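Local coordinates for putative type VI secretion protein (Escherichia coli, PDB 6SKI) that probably forms the VgrG tip of a type VI secretion system, helping to deliver effector proteins into target cells, at residues T794-T799 with G814-V819. Residues are numbered along the deposited sequence; the frame is centred on the assembly and turned at random.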
loop_
_atom_site.group_PDB
_atom_site.type_symbol
_atom_site.label_atom_id
_atom_site.label_comp_id
_atom_site.label_asym_id
_atom_site.label_seq_id
_atom_site.Cartn_x
_atom_site.Cartn_y
_atom_site.Cartn_z
ATOM N N THR B 794 34.419 -21.944 -10.871
ATOM C CA THR B 794 33.940 -21.717 -9.517
ATOM C C THR B 794 33.875 -20.222 -9.217
ATOM O O THR B 794 34.795 -19.478 -9.570
ATOM C CB THR B 794 34.856 -22.410 -8.511
ATOM O OG1 THR B 794 34.964 -23.799 -8.842
ATOM C CG2 THR B 794 34.306 -22.272 -7.103
ATOM N N PRO B 795 32.805 -19.746 -8.587
ATOM C CA PRO B 795 32.805 -18.372 -8.077
ATOM C C PRO B 795 33.738 -18.232 -6.886
ATOM O O PRO B 795 33.996 -19.188 -6.153
ATOM C CB PRO B 795 31.345 -18.148 -7.665
ATOM C CG PRO B 795 30.580 -19.157 -8.455
ATOM C CD PRO B 795 31.471 -20.355 -8.492
ATOM N N TYR B 796 34.246 -17.017 -6.693
ATOM C CA TYR B 796 35.142 -16.742 -5.581
ATOM C C TYR B 796 34.902 -15.335 -5.052
ATOM O O TYR B 796 34.315 -14.484 -5.723
ATOM C CB TYR B 796 36.618 -16.926 -5.977
ATOM C CG TYR B 796 37.121 -15.980 -7.046
ATOM C CD1 TYR B 796 37.402 -16.443 -8.321
ATOM C CD2 TYR B 796 37.337 -14.635 -6.780
ATOM C CE1 TYR B 796 37.860 -15.597 -9.298
ATOM C CE2 TYR B 796 37.788 -13.780 -7.755
ATOM C CZ TYR B 796 38.052 -14.268 -9.012
ATOM O OH TYR B 796 38.508 -13.424 -9.991
ATOM N N ARG B 797 35.365 -15.111 -3.825
ATOM C CA ARG B 797 35.395 -13.787 -3.211
ATOM C C ARG B 797 36.699 -13.675 -2.439
ATOM O O ARG B 797 36.848 -14.300 -1.384
ATOM C CB ARG B 797 34.204 -13.564 -2.282
ATOM C CG ARG B 797 33.880 -12.102 -2.044
ATOM C CD ARG B 797 32.425 -11.914 -1.679
ATOM N NE ARG B 797 31.952 -12.980 -0.803
ATOM C CZ ARG B 797 30.874 -13.717 -1.038
ATOM N NH1 ARG B 797 30.151 -13.507 -2.128
ATOM N NH2 ARG B 797 30.521 -14.664 -0.182
ATOM N N LEU B 798 37.641 -12.891 -2.952
ATOM C CA LEU B 798 38.917 -12.676 -2.282
ATOM C C LEU B 798 38.850 -11.358 -1.517
ATOM O O LEU B 798 38.507 -10.317 -2.088
ATOM C CB LEU B 798 40.074 -12.699 -3.285
ATOM C CG LEU B 798 40.460 -11.482 -4.132
ATOM C CD1 LEU B 798 41.438 -10.571 -3.402
ATOM C CD2 LEU B 798 41.033 -11.915 -5.469
ATOM N N THR B 799 39.137 -11.414 -0.220
ATOM C CA THR B 799 39.102 -10.250 0.654
ATOM C C THR B 799 40.492 -10.014 1.224
ATOM O O THR B 799 41.160 -10.961 1.651
ATOM C CB THR B 799 38.093 -10.439 1.790
ATOM O OG1 THR B 799 38.554 -11.467 2.675
ATOM C CG2 THR B 799 36.736 -10.842 1.232
ATOM N N GLY B 814 41.361 -22.845 -13.032
ATOM C CA GLY B 814 40.926 -22.591 -11.675
ATOM C C GLY B 814 41.725 -21.513 -10.979
ATOM O O GLY B 814 42.074 -21.662 -9.806
ATOM N N LYS B 815 42.007 -20.420 -11.678
ATOM C CA LYS B 815 42.852 -19.355 -11.155
ATOM C C LYS B 815 42.020 -18.111 -10.886
ATOM O O LYS B 815 41.204 -17.705 -11.719
ATOM C CB LYS B 815 43.995 -19.026 -12.117
ATOM C CG LYS B 815 44.909 -20.199 -12.424
ATOM C CD LYS B 815 46.059 -19.800 -13.342
ATOM C CE LYS B 815 46.256 -18.289 -13.388
ATOM N NZ LYS B 815 47.608 -17.915 -13.874
ATOM N N THR B 816 42.234 -17.518 -9.717
ATOM C CA THR B 816 41.575 -16.288 -9.320
ATOM C C THR B 816 42.087 -15.128 -10.180
ATOM O O THR B 816 43.039 -15.266 -10.952
ATOM C CB THR B 816 41.823 -16.051 -7.829
ATOM O OG1 THR B 816 41.513 -17.251 -7.111
ATOM C CG2 THR B 816 40.941 -14.963 -7.276
ATOM N N ALA B 817 41.423 -13.978 -10.078
ATOM C CA ALA B 817 41.984 -12.796 -10.715
ATOM C C ALA B 817 43.139 -12.257 -9.872
ATOM O O ALA B 817 43.108 -12.359 -8.643
ATOM C CB ALA B 817 40.922 -11.714 -10.892
ATOM N N PRO B 818 44.171 -11.697 -10.502
ATOM C CA PRO B 818 45.336 -11.235 -9.738
ATOM C C PRO B 818 44.969 -10.131 -8.758
ATOM O O PRO B 818 44.103 -9.296 -9.027
ATOM C CB PRO B 818 46.294 -10.732 -10.824
ATOM C CG PRO B 818 45.796 -11.354 -12.096
ATOM C CD PRO B 818 44.319 -11.407 -11.936
ATOM N N VAL B 819 45.636 -10.140 -7.609
ATOM C CA VAL B 819 45.429 -9.114 -6.598
ATOM C C VAL B 819 46.758 -8.724 -5.959
ATOM O O VAL B 819 47.128 -7.549 -5.938
ATOM C CB VAL B 819 44.435 -9.577 -5.529
ATOM C CG1 VAL B 819 44.901 -10.883 -4.907
ATOM C CG2 VAL B 819 44.274 -8.506 -4.466
#
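The methyl CG2 of Thr816 sits over the middle of the Tyr796 ring, 3.4 Å from its centroid and only 14° off the ring normal, a CH-pi contact. Threonine suits this place because its two branches part company: with CG2 opposite the backbone N (chi1 -50° for OG1), the methyl meets the aromatic face, while OG1 makes a weak hydrogen bond to the carbonyl of Phe781. Tyrosine is long enough to span the gap between the segments, and Tyr796 OH accepts a hydrogen bond from Ala817 N at 3.0 Å, bent to 137°. This gives a backbone N-H of the irregular loop an acceptor. Strand 795-799 is the middle of a three-stranded antiparallel sheet, and loop 814-819 runs over one of its faces, roughly alongside this strand; from the other face Arg797 reaches a second chain, where it forms a salt bridge with Asp228 of that chain. Two residues along from Tyr796, Leu798 points the same way and divides its methyls: CD2 lies 3.5 Å from Thr816 CG2, whereas CD1 meets Val819 CG2 tip to tip at 3.7 Å. Branching at CB sets both Val819 methyls against Leu798 CD1, a broad apolar end for a short side chain, which also touches Leu806 of strand 805-809.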